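Local structure of endonuclease 2 (Arabidopsis thaliana, 4CXP) at residues A[87-92]-A[120-125]; A[35-40]-A[114-119]; A[145-150]-A[231-236]; A[127-132]-A[155-160]. The protein cleaves RNA and single-stranded DNA, and duplex DNA less readily, to 5'-phosphorylated products with the help of three bound divalent metal ions. All blocks are in the same frame, centred on the assembly; numbering follows the deposited sequence. Where two conformers were deposited one is given.

Contact 1 of 4, residues A[87-92]-A[120-125]. With ZN (zinc ion), chain E; ZN (zinc ion), chain G; NAG (2-acetamido-2-deoxy-beta-D-glucopyranose), chain B.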
# COMPACT_ATOMS: atom_id res chain seq x y z
N GLY A 87 5.46 -10.42 5.95
CA GLY A 87 6.43 -10.68 7.00
C GLY A 87 7.03 -9.40 7.57
O GLY A 87 7.26 -9.30 8.78
N ALA A 88 7.25 -8.41 6.72
CA ALA A 88 7.76 -7.12 7.18
C ALA A 88 6.75 -6.42 8.08
O ALA A 88 7.11 -5.84 9.10
CB ALA A 88 8.13 -6.25 6.00
N ILE A 89 5.47 -6.47 7.70
CA ILE A 89 4.46 -5.85 8.55
C ILE A 89 4.43 -6.52 9.92
O ILE A 89 4.39 -5.84 10.93
CB ILE A 89 3.09 -5.84 7.85
CG1 ILE A 89 3.11 -4.82 6.70
CG2 ILE A 89 1.97 -5.53 8.83
CD1 ILE A 89 1.95 -4.95 5.74
N TYR A 90 4.47 -7.85 9.97
CA TYR A 90 4.53 -8.51 11.27
C TYR A 90 5.75 -8.06 12.07
O TYR A 90 5.65 -7.78 13.26
CB TYR A 90 4.56 -10.02 11.10
CG TYR A 90 3.26 -10.68 10.68
CD1 TYR A 90 2.08 -10.49 11.39
CD2 TYR A 90 3.23 -11.55 9.60
CE1 TYR A 90 0.93 -11.17 11.04
CE2 TYR A 90 2.08 -12.22 9.23
CZ TYR A 90 0.92 -12.03 9.96
OH TYR A 90 -0.24 -12.70 9.61
N ASN A 91 6.90 -7.98 11.41
CA ASN A 91 8.16 -7.60 12.07
C ASN A 91 8.09 -6.23 12.70
O ASN A 91 8.37 -6.06 13.89
CB ASN A 91 9.24 -7.59 11.01
CG ASN A 91 10.62 -7.37 11.52
OD1 ASN A 91 10.97 -7.64 12.67
ND2 ASN A 91 11.46 -6.87 10.60
N TYR A 92 7.74 -5.24 11.89
CA TYR A 92 7.79 -3.86 12.35
C TYR A 92 6.66 -3.53 13.30
O TYR A 92 6.85 -2.72 14.22
CB TYR A 92 7.94 -2.90 11.16
CG TYR A 92 9.27 -3.08 10.46
CD1 TYR A 92 10.44 -2.73 11.10
CD2 TYR A 92 9.37 -3.63 9.19
CE1 TYR A 92 11.66 -2.94 10.50
CE2 TYR A 92 10.59 -3.84 8.59
CZ TYR A 92 11.74 -3.49 9.25
OH TYR A 92 12.94 -3.72 8.63
N HIS A 120 4.77 2.57 5.19
CA HIS A 120 4.97 2.31 3.77
C HIS A 120 4.46 0.92 3.38
O HIS A 120 3.78 0.77 2.37
CB HIS A 120 6.46 2.43 3.42
CG HIS A 120 6.74 2.29 1.97
ND1 HIS A 120 6.74 3.36 1.11
CD2 HIS A 120 7.04 1.21 1.22
CE1 HIS A 120 7.02 2.94 -0.11
NE2 HIS A 120 7.22 1.63 -0.08
N PHE A 121 4.83 -0.09 4.15
CA PHE A 121 4.46 -1.46 3.80
C PHE A 121 2.97 -1.73 3.93
O PHE A 121 2.42 -2.48 3.13
CB PHE A 121 5.28 -2.46 4.63
CG PHE A 121 6.77 -2.44 4.32
CD1 PHE A 121 7.24 -2.22 3.05
CD2 PHE A 121 7.68 -2.68 5.32
CE1 PHE A 121 8.60 -2.22 2.78
CE2 PHE A 121 9.05 -2.67 5.07
CZ PHE A 121 9.50 -2.44 3.79
N MET A 122 2.29 -1.10 4.89
CA MET A 122 0.84 -1.20 4.92
C MET A 122 0.25 -0.64 3.62
O MET A 122 -0.76 -1.14 3.11
CB MET A 122 0.26 -0.47 6.12
CG MET A 122 -1.24 -0.71 6.28
SD MET A 122 -1.67 -2.42 6.61
CE MET A 122 -1.23 -2.51 8.35
N GLY A 123 0.86 0.40 3.06
CA GLY A 123 0.46 0.85 1.76
C GLY A 123 0.76 -0.14 0.65
O GLY A 123 -0.12 -0.49 -0.13
N ASP A 124 2.00 -0.61 0.57
CA ASP A 124 2.38 -1.49 -0.51
C ASP A 124 1.56 -2.77 -0.54
O ASP A 124 1.24 -3.26 -1.62
CB ASP A 124 3.89 -1.79 -0.49
CG ASP A 124 4.73 -0.78 -1.24
OD1 ASP A 124 4.14 0.16 -1.80
OD2 ASP A 124 5.96 -0.95 -1.24
N ILE A 125 1.21 -3.35 0.62
CA ILE A 125 0.46 -4.59 0.62
C ILE A 125 -0.95 -4.40 0.08
O ILE A 125 -1.62 -5.39 -0.20
CB ILE A 125 0.46 -5.27 2.01
CG1 ILE A 125 0.17 -6.76 1.89
CG2 ILE A 125 -0.48 -4.55 2.97
CD1 ILE A 125 0.46 -7.51 3.18
ZN ZN E . 7.62 0.31 -1.77
ZN ZN G . 4.63 1.86 -2.87
C1 NAG B . 12.89 -6.77 10.76
C2 NAG B . 13.45 -7.29 9.40
C3 NAG B . 14.96 -7.46 9.52
C4 NAG B . 15.58 -6.15 10.00
C5 NAG B . 14.84 -5.58 11.21
C6 NAG B . 15.27 -4.16 11.53
C7 NAG B . 11.73 -8.61 8.23
C8 NAG B . 11.22 -9.96 7.85
N2 NAG B . 12.85 -8.55 8.95
O3 NAG B . 15.50 -7.90 8.26
O4 NAG B . 16.92 -6.30 10.43
O5 NAG B . 13.44 -5.53 11.03
O6 NAG B . 15.08 -3.35 10.39
O7 NAG B . 11.11 -7.58 7.91
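Helices 85-96 and 111-124 run roughly antiparallel where Ala88 and Ile89 of the first meet Phe121 of the second, their local axes 9.6 Å apart at a crossing angle of -152°. Ile89 CG1 is anti to the carbonyl carbon (chi1 -71°) and passes Phe121 CB at 3.8 Å, the two side chains sliding by each other in opposite directions. Beyond it, Ile89 CD1 rests against Phe121 O and lies 3.7 Å from Ile125 CG2. Ala88 CB touches Phe121 CD2, also at 3.7 Å. Helix 111-124 is at the same time a metal-binding helix of this S1/P1-type nuclease: His120 NE2 and Asp124 OD2 bind one zinc, and Asp124 OD1 binds a second at 2.1 Å, making the carboxylate a bridge. Asp45 and His58 complete the protein ligands of the first zinc, Trp1 and His6 those of the second. Toward the glycan, Tyr92 CE2 meets the rim of the Phe121 ring at CE2, near the plane of that ring. Asn91 ND2 carries the glycan and lies above one face of the Tyr92 ring, off toward its rim, while the sugar folds back so that its O6 shares a 2.8 Å hydrogen bond with Tyr92 OH.

Contact 2 of 4, residues A[35-40]-A[114-119]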
# COMPACT_ATOMS: atom_id res chain seq x y z
N GLY A 35 5.75 17.09 11.87
CA GLY A 35 4.59 16.41 12.42
C GLY A 35 3.78 15.58 11.44
O GLY A 35 2.81 14.95 11.84
N ASP A 36 4.18 15.56 10.16
CA ASP A 36 3.36 14.99 9.08
C ASP A 36 3.92 13.64 8.65
O ASP A 36 4.95 13.57 7.99
CB ASP A 36 3.36 16.00 7.93
CG ASP A 36 2.49 15.61 6.77
OD1 ASP A 36 1.93 14.51 6.75
OD2 ASP A 36 2.38 16.43 5.83
N LEU A 37 3.22 12.57 8.99
CA LEU A 37 3.64 11.23 8.65
C LEU A 37 3.79 11.09 7.12
O LEU A 37 4.72 10.44 6.64
CB LEU A 37 2.63 10.21 9.18
CG LEU A 37 2.90 8.74 8.84
CD1 LEU A 37 4.23 8.24 9.40
CD2 LEU A 37 1.74 7.90 9.35
N SER A 38 2.87 11.67 6.38
CA SER A 38 2.88 11.57 4.93
C SER A 38 4.11 12.16 4.28
O SER A 38 4.45 11.76 3.19
CB SER A 38 1.60 12.15 4.33
OG SER A 38 1.62 13.55 4.28
N SER A 39 4.84 13.02 4.97
CA SER A 39 6.07 13.57 4.40
C SER A 39 7.18 12.53 4.31
O SER A 39 8.14 12.75 3.60
CB SER A 39 6.54 14.76 5.18
OG SER A 39 7.07 14.38 6.42
N LEU A 40 7.04 11.40 5.00
CA LEU A 40 8.06 10.35 5.02
C LEU A 40 7.53 8.97 4.60
O LEU A 40 8.18 7.96 4.78
CB LEU A 40 8.67 10.25 6.41
CG LEU A 40 9.65 11.37 6.73
CD1 LEU A 40 9.99 11.34 8.21
CD2 LEU A 40 10.93 11.25 5.90
N ALA A 114 10.96 1.73 12.25
CA ALA A 114 9.86 0.78 12.28
C ALA A 114 8.54 1.46 11.89
O ALA A 114 7.75 0.88 11.15
CB ALA A 114 9.72 0.13 13.65
N LEU A 115 8.31 2.67 12.38
CA LEU A 115 7.10 3.42 12.02
C LEU A 115 7.06 3.69 10.52
O LEU A 115 6.02 3.52 9.88
CB LEU A 115 7.05 4.73 12.81
CG LEU A 115 5.89 5.65 12.43
CD1 LEU A 115 4.52 5.01 12.66
CD2 LEU A 115 6.03 6.97 13.17
N LEU A 116 8.18 4.13 9.96
CA LEU A 116 8.22 4.47 8.55
C LEU A 116 8.08 3.24 7.67
O LEU A 116 7.44 3.30 6.61
CB LEU A 116 9.49 5.26 8.23
CG LEU A 116 9.65 6.59 8.98
CD1 LEU A 116 10.91 7.28 8.52
CD2 LEU A 116 8.43 7.50 8.81
N PHE A 117 8.66 2.13 8.09
CA PHE A 117 8.50 0.88 7.37
C PHE A 117 7.06 0.38 7.44
O PHE A 117 6.48 0.03 6.43
CB PHE A 117 9.44 -0.20 7.92
CG PHE A 117 10.86 -0.15 7.40
CD1 PHE A 117 11.14 -0.12 6.04
CD2 PHE A 117 11.94 -0.20 8.29
CE1 PHE A 117 12.44 -0.15 5.58
CE2 PHE A 117 13.24 -0.23 7.83
CZ PHE A 117 13.49 -0.21 6.48
N VAL A 118 6.46 0.35 8.63
CA VAL A 118 5.13 -0.20 8.68
C VAL A 118 4.15 0.70 7.90
O VAL A 118 3.23 0.18 7.26
CB VAL A 118 4.75 -0.51 10.13
CG1 VAL A 118 4.24 0.72 10.84
CG2 VAL A 118 3.75 -1.64 10.16
N SER A 119 4.35 2.01 7.92
CA SER A 119 3.48 2.92 7.20
C SER A 119 3.57 2.67 5.70
O SER A 119 2.55 2.59 5.01
CB SER A 119 3.83 4.36 7.56
OG SER A 119 3.57 4.59 8.94
O HOH W 1 8.46 5.04 4.59
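Leu37 holds CG anti to its backbone N (chi1 177°) and Leu40 holds CG anti to its carbonyl carbon (chi1 -76°), and from these two positions the 3-10 turn at 37-39 and Leu40 just after it meet Leu115, Leu116 and Ser119 of helix 111-124. In one of its two deposited conformers, the Ser119 hydroxyl has both Leu37 methyls against it, CD1 at 3.7 Å and CD2 at 3.8 Å from OG. That oxygen is not left without a partner in this apolar setting: there Ser119 OG donates to Leu115 O at 2.8 Å, reaching it from the face opposite to Ser119 N, so one carbonyl takes two donors from the same residue. Leu116 lies askew across Leu40, with Leu116 CD2 3.7 Å from Leu40 CB. A water bridges the two backbones, donating to Leu40 O and to Leu116 O, 2.9 Å from each. The turn is tied to Asp36, whose OD1 accepts from Ser38 OG at 2.7 Å and whose O accepts from Ser39 OG. Helix 3-15 closes one side, its Cys10 touching Ser38 and Ser119 and joined by a disulfide to Cys41, just past the turn; helix 233-262 adds Leu258 against Leu115 and Leu254 against Ser119.

Contact 3 of 4, residues A[145-150]-A[231-236]. With SO4 (sulfate ion), chain J.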
# COMPACT_ATOMS: atom_id res chain seq x y z
N HIS A 145 0.89 0.71 -23.34
CA HIS A 145 0.85 2.16 -23.37
C HIS A 145 -0.21 2.62 -22.39
O HIS A 145 -1.28 2.01 -22.29
CB HIS A 145 0.53 2.70 -24.77
CG HIS A 145 1.72 2.77 -25.70
ND1 HIS A 145 2.33 1.65 -26.23
CD2 HIS A 145 2.43 3.83 -26.17
CE1 HIS A 145 3.34 2.01 -27.00
NE2 HIS A 145 3.43 3.33 -26.98
N TRP A 146 0.09 3.69 -21.66
CA TRP A 146 -0.88 4.44 -20.87
C TRP A 146 -1.22 5.67 -21.69
O TRP A 146 -0.37 6.55 -21.88
CB TRP A 146 -0.30 4.83 -19.50
CG TRP A 146 -1.30 5.54 -18.65
CD1 TRP A 146 -1.28 6.84 -18.27
CD2 TRP A 146 -2.48 4.97 -18.08
NE1 TRP A 146 -2.38 7.12 -17.49
CE2 TRP A 146 -3.12 5.98 -17.37
CE3 TRP A 146 -3.07 3.70 -18.14
CZ2 TRP A 146 -4.32 5.77 -16.70
CZ3 TRP A 146 -4.25 3.49 -17.46
CH2 TRP A 146 -4.86 4.52 -16.76
N TYR A 147 -2.41 5.69 -22.27
CA TYR A 147 -2.75 6.67 -23.29
C TYR A 147 -1.65 6.63 -24.35
O TYR A 147 -1.41 5.55 -24.90
CB TYR A 147 -3.06 8.05 -22.68
CG TYR A 147 -4.32 8.01 -21.83
CD1 TYR A 147 -4.28 7.63 -20.49
CD2 TYR A 147 -5.55 8.34 -22.35
CE1 TYR A 147 -5.43 7.57 -19.72
CE2 TYR A 147 -6.70 8.30 -21.59
CZ TYR A 147 -6.64 7.92 -20.27
OH TYR A 147 -7.75 7.86 -19.47
N THR A 148 -0.97 7.73 -24.64
CA THR A 148 -0.01 7.74 -25.75
C THR A 148 1.41 7.34 -25.37
O THR A 148 2.26 7.29 -26.25
CB THR A 148 0.07 9.10 -26.43
OG1 THR A 148 0.76 10.00 -25.57
CG2 THR A 148 -1.29 9.62 -26.81
N ARG A 149 1.68 7.05 -24.10
CA ARG A 149 3.05 6.85 -23.64
C ARG A 149 3.33 5.44 -23.21
O ARG A 149 2.47 4.76 -22.65
CB ARG A 149 3.34 7.78 -22.47
CG ARG A 149 3.20 9.25 -22.80
CD ARG A 149 4.22 9.68 -23.84
NE ARG A 149 4.07 11.09 -24.12
CZ ARG A 149 4.80 11.77 -24.99
NH1 ARG A 149 5.77 11.17 -25.68
NH2 ARG A 149 4.57 13.07 -25.17
N LYS A 150 4.54 4.97 -23.43
CA LYS A 150 4.95 3.65 -22.95
C LYS A 150 4.91 3.59 -21.43
O LYS A 150 5.32 4.52 -20.75
CB LYS A 150 6.37 3.32 -23.42
CG LYS A 150 6.51 3.13 -24.92
CD LYS A 150 7.94 2.82 -25.34
N LEU A 231 -3.91 1.15 -22.88
CA LEU A 231 -4.85 1.33 -21.79
C LEU A 231 -5.14 2.81 -21.68
O LEU A 231 -4.22 3.64 -21.57
CB LEU A 231 -4.28 0.79 -20.48
CG LEU A 231 -3.91 -0.70 -20.54
CD1 LEU A 231 -3.51 -1.16 -19.14
CD2 LEU A 231 -4.98 -1.60 -21.15
N GLU A 232 -6.42 3.15 -21.74
CA GLU A 232 -6.83 4.55 -21.78
C GLU A 232 -8.17 4.68 -21.06
O GLU A 232 -8.32 4.06 -20.02
CB GLU A 232 -6.75 5.10 -23.19
CG GLU A 232 -7.51 4.33 -24.23
CD GLU A 232 -7.30 4.90 -25.62
OE1 GLU A 232 -7.21 6.15 -25.74
OE2 GLU A 232 -7.22 4.10 -26.59
N ASP A 233 -9.13 5.48 -21.53
CA ASP A 233 -10.30 5.78 -20.71
C ASP A 233 -11.04 4.54 -20.21
O ASP A 233 -11.45 4.50 -19.05
CB ASP A 233 -11.29 6.70 -21.44
CG ASP A 233 -10.95 8.18 -21.34
OD1 ASP A 233 -9.95 8.56 -20.70
OD2 ASP A 233 -11.73 8.97 -21.92
N GLU A 234 -11.27 3.54 -21.05
CA GLU A 234 -12.07 2.40 -20.61
C GLU A 234 -11.42 1.74 -19.39
O GLU A 234 -12.10 1.44 -18.39
CB GLU A 234 -12.26 1.39 -21.73
CG GLU A 234 -13.10 0.20 -21.37
CD GLU A 234 -13.21 -0.77 -22.53
OE1 GLU A 234 -12.28 -1.59 -22.70
OE2 GLU A 234 -14.20 -0.70 -23.27
N TYR A 235 -10.13 1.50 -19.46
CA TYR A 235 -9.41 0.88 -18.36
C TYR A 235 -9.36 1.82 -17.15
O TYR A 235 -9.57 1.40 -16.02
CB TYR A 235 -8.01 0.47 -18.81
CG TYR A 235 -7.26 -0.41 -17.83
CD1 TYR A 235 -6.49 0.12 -16.80
CD2 TYR A 235 -7.31 -1.80 -17.94
CE1 TYR A 235 -5.79 -0.69 -15.94
CE2 TYR A 235 -6.62 -2.63 -17.07
CZ TYR A 235 -5.84 -2.06 -16.08
OH TYR A 235 -5.11 -2.82 -15.21
N PHE A 236 -9.05 3.08 -17.39
CA PHE A 236 -8.97 4.08 -16.35
C PHE A 236 -10.25 4.15 -15.54
O PHE A 236 -10.22 4.02 -14.31
CB PHE A 236 -8.64 5.43 -16.99
CG PHE A 236 -8.66 6.58 -16.02
CD1 PHE A 236 -7.68 6.74 -15.07
CD2 PHE A 236 -9.69 7.51 -16.05
CE1 PHE A 236 -7.70 7.81 -14.20
CE2 PHE A 236 -9.73 8.57 -15.19
CZ PHE A 236 -8.72 8.73 -14.25
S SO4 J . 7.22 7.36 -25.11
O1 SO4 J . 8.33 6.67 -25.77
O2 SO4 J . 7.01 8.66 -25.74
O3 SO4 J . 7.51 7.56 -23.68
O4 SO4 J . 6.02 6.54 -25.23
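Trp146 and Leu231 pair as a parallel beta bridge, Leu231 N giving a nearly straight hydrogen bond to His145 O (2.8 Å, 166°) and Leu231 O accepting one from Tyr147 N. A type II' turn from Trp146 to Arg149 then reverses the chain, and from it the Tyr147 ring reaches over the start of helix 233-262. Glu232, the N-cap residue, sets its CA over the centre of one ring face in a CH-pi contact, 3.7 Å from the centroid, and its CB lies nearer the rim at CD2 and CE2. Tyr147 OH donates to the anti lone pair of Asp233 OD1 at 2.6 Å, with ring and carboxylate planes 78° apart. A phenylalanine in place of Tyr147 could still cover Glu232 but would probably leave Asp233 OD1 without this donor and the turn less firmly tied to the helix. The Trp146 indole packs next to the Tyr147 ring: its CE3 lies against Leu231 CB, and Phe236 CD1 comes in the indole plane to the edge at CZ2, 3.9 Å away. Strand 143-146 is the middle strand here, between 149-152 and 230-231, and Trp146 leans on helix 153-169, touching Ile156 and Ile161 and hydrogen-bonding through NE1 to Thr164 OG1.

Contact 4 of 4, residues A[127-132]-A[155-160]. With ZN (zinc ion), chain F.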
# COMPACT_ATOMS: atom_id res chain seq x y z
N GLN A 127 -1.42 -2.45 -2.77
CA GLN A 127 -1.31 -2.27 -4.22
C GLN A 127 -1.46 -3.67 -4.83
O GLN A 127 -0.66 -4.55 -4.53
CB GLN A 127 0.06 -1.63 -4.54
CG GLN A 127 0.15 -0.79 -5.81
CD GLN A 127 0.17 -1.58 -7.10
OE1 GLN A 127 -0.75 -2.35 -7.38
NE2 GLN A 127 1.20 -1.38 -7.91
N PRO A 128 -2.52 -3.93 -5.63
CA PRO A 128 -2.72 -5.30 -6.12
C PRO A 128 -1.49 -5.93 -6.74
O PRO A 128 -1.22 -7.12 -6.52
CB PRO A 128 -3.87 -5.14 -7.11
CG PRO A 128 -4.66 -3.98 -6.54
CD PRO A 128 -3.60 -3.03 -6.05
N LEU A 129 -0.75 -5.18 -7.55
CA LEU A 129 0.42 -5.74 -8.22
C LEU A 129 1.66 -5.83 -7.35
O LEU A 129 2.68 -6.29 -7.82
CB LEU A 129 0.69 -5.05 -9.55
CG LEU A 129 -0.37 -5.32 -10.62
CD1 LEU A 129 -0.05 -4.55 -11.88
CD2 LEU A 129 -0.50 -6.78 -10.95
N HIS A 130 1.56 -5.47 -6.07
CA HIS A 130 2.57 -5.85 -5.08
C HIS A 130 2.31 -7.23 -4.47
O HIS A 130 3.12 -7.66 -3.67
CB HIS A 130 2.69 -4.78 -3.99
CG HIS A 130 3.55 -3.64 -4.40
ND1 HIS A 130 4.69 -3.28 -3.73
CD2 HIS A 130 3.48 -2.80 -5.46
CE1 HIS A 130 5.29 -2.29 -4.36
NE2 HIS A 130 4.57 -1.97 -5.42
N VAL A 131 1.22 -7.89 -4.85
CA VAL A 131 0.93 -9.27 -4.41
C VAL A 131 0.48 -9.97 -5.69
O VAL A 131 -0.73 -10.11 -5.98
CB VAL A 131 -0.14 -9.36 -3.31
CG1 VAL A 131 -0.29 -10.81 -2.85
CG2 VAL A 131 0.19 -8.44 -2.15
N SER A 132 1.47 -10.31 -6.52
CA SER A 132 1.17 -10.80 -7.85
C SER A 132 2.31 -11.64 -8.38
O SER A 132 3.14 -12.15 -7.60
CB SER A 132 0.75 -9.64 -8.75
OG SER A 132 1.84 -8.84 -9.12
N HIS A 155 3.74 -0.04 -13.11
CA HIS A 155 3.83 1.39 -12.96
C HIS A 155 2.47 2.07 -13.12
O HIS A 155 2.18 3.07 -12.46
CB HIS A 155 4.84 1.95 -13.98
CG HIS A 155 5.22 3.38 -13.73
ND1 HIS A 155 4.56 4.46 -14.28
CD2 HIS A 155 6.19 3.90 -12.95
CE1 HIS A 155 5.14 5.58 -13.89
NE2 HIS A 155 6.13 5.27 -13.08
N ILE A 156 1.63 1.53 -13.99
CA ILE A 156 0.28 2.07 -14.15
C ILE A 156 -0.46 2.01 -12.82
O ILE A 156 -1.16 2.96 -12.46
CB ILE A 156 -0.44 1.33 -15.30
CG1 ILE A 156 0.14 1.83 -16.64
CG2 ILE A 156 -1.94 1.53 -15.24
CD1 ILE A 156 -0.23 0.99 -17.83
N TRP A 157 -0.33 0.90 -12.09
CA TRP A 157 -0.96 0.75 -10.80
C TRP A 157 -0.26 1.53 -9.70
O TRP A 157 -0.92 2.09 -8.82
CB TRP A 157 -1.12 -0.74 -10.48
CG TRP A 157 -2.28 -1.31 -11.23
CD1 TRP A 157 -2.34 -1.67 -12.55
CD2 TRP A 157 -3.62 -1.43 -10.73
NE1 TRP A 157 -3.62 -2.04 -12.88
CE2 TRP A 157 -4.42 -1.91 -11.77
CE3 TRP A 157 -4.21 -1.20 -9.48
CZ2 TRP A 157 -5.78 -2.15 -11.62
CZ3 TRP A 157 -5.55 -1.46 -9.33
CH2 TRP A 157 -6.32 -1.92 -10.39
N ASP A 158 1.07 1.62 -9.73
CA ASP A 158 1.75 2.42 -8.71
C ASP A 158 1.42 3.91 -8.85
O ASP A 158 1.28 4.59 -7.83
CB ASP A 158 3.28 2.31 -8.83
CG ASP A 158 3.90 1.14 -8.09
OD1 ASP A 158 3.25 0.49 -7.24
OD2 ASP A 158 5.11 0.90 -8.33
N SER A 159 1.37 4.38 -10.10
CA SER A 159 1.43 5.80 -10.38
C SER A 159 0.46 6.32 -11.43
O SER A 159 -0.17 7.36 -11.22
CB SER A 159 2.86 6.18 -10.82
OG SER A 159 3.76 5.99 -9.75
N ASN A 160 0.38 5.71 -12.62
CA ASN A 160 -0.31 6.42 -13.71
C ASN A 160 -1.78 6.63 -13.47
O ASN A 160 -2.29 7.72 -13.77
CB ASN A 160 -0.13 5.75 -15.07
CG ASN A 160 1.30 5.70 -15.52
OD1 ASN A 160 1.84 6.65 -16.12
ND2 ASN A 160 1.93 4.61 -15.26
ZN ZN F . 5.39 -0.75 -6.96
O HOH W 2 7.40 -1.20 -7.27
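Gln127 and Asp158 make the polar join of this contact, next to a packed patch on Trp157 and a metal site that holds water. On the packed side, Pro128 CG lies 3.9 Å from Trp157 CZ3, and Leu129 CD1 reaches Trp157 CD1 at 3.7 Å, both side chains crossing the indole at about a right angle. The Gln127 chain bends at chi2 (-75°), setting CD close to Trp157 CB. Its amide is gripped at both ends: NE2 donates almost straight to Asp158 OD1 (2.9 Å, 176°), in its own amide plane but from above the carboxylate, while OE1 accepts from Leu129 N at 2.8 Å. These bonds fix which way round the amide lies. Asp158 OD1 also accepts from the amino group of Trp1. An alanine at Gln127 would probably leave Leu129 N without this acceptor, take one donor from Asp158 OD1 and open a gap beside Trp157 CB. The other side is the zinc site, where Asp158 is partly exposed and a water binds the metal. Asp158 chelates the zinc unevenly, OD1 at 2.5 Å and OD2 at 2.2 Å, and His130 NE2 binds it at 2.1 Å; His154 is the third protein ligand. Trp157 also touches Ala221 of helix 206-221, and its NE1 hydrogen-bonds to Tyr235 OH of helix 233-262; strand 131-133, leading on from His130, pairs in parallel with strand 60-62.

In the fold
Contacts 1 and 4 both supply ligands to the three-zinc active site, their centres about 16 Å apart: helix 111-124 brings ligands for two of the metals, residues 127-132 and helix 153-169 for the third. They touch where Asp124 O meets His130 CB at 3.2 Å. Contact 2 extends contact 1 along the same helix, and Tyr92 bears on Phe117, their rings stacked. At the far end, contact 3 lies about 15 Å from contact 4, centre to centre, and is joined to it through Trp146, which packs on Ile156 and Asn160. Contacts 2 and 3, about 32 Å apart between centres, do not touch and lie on opposite sides of the chain's centre.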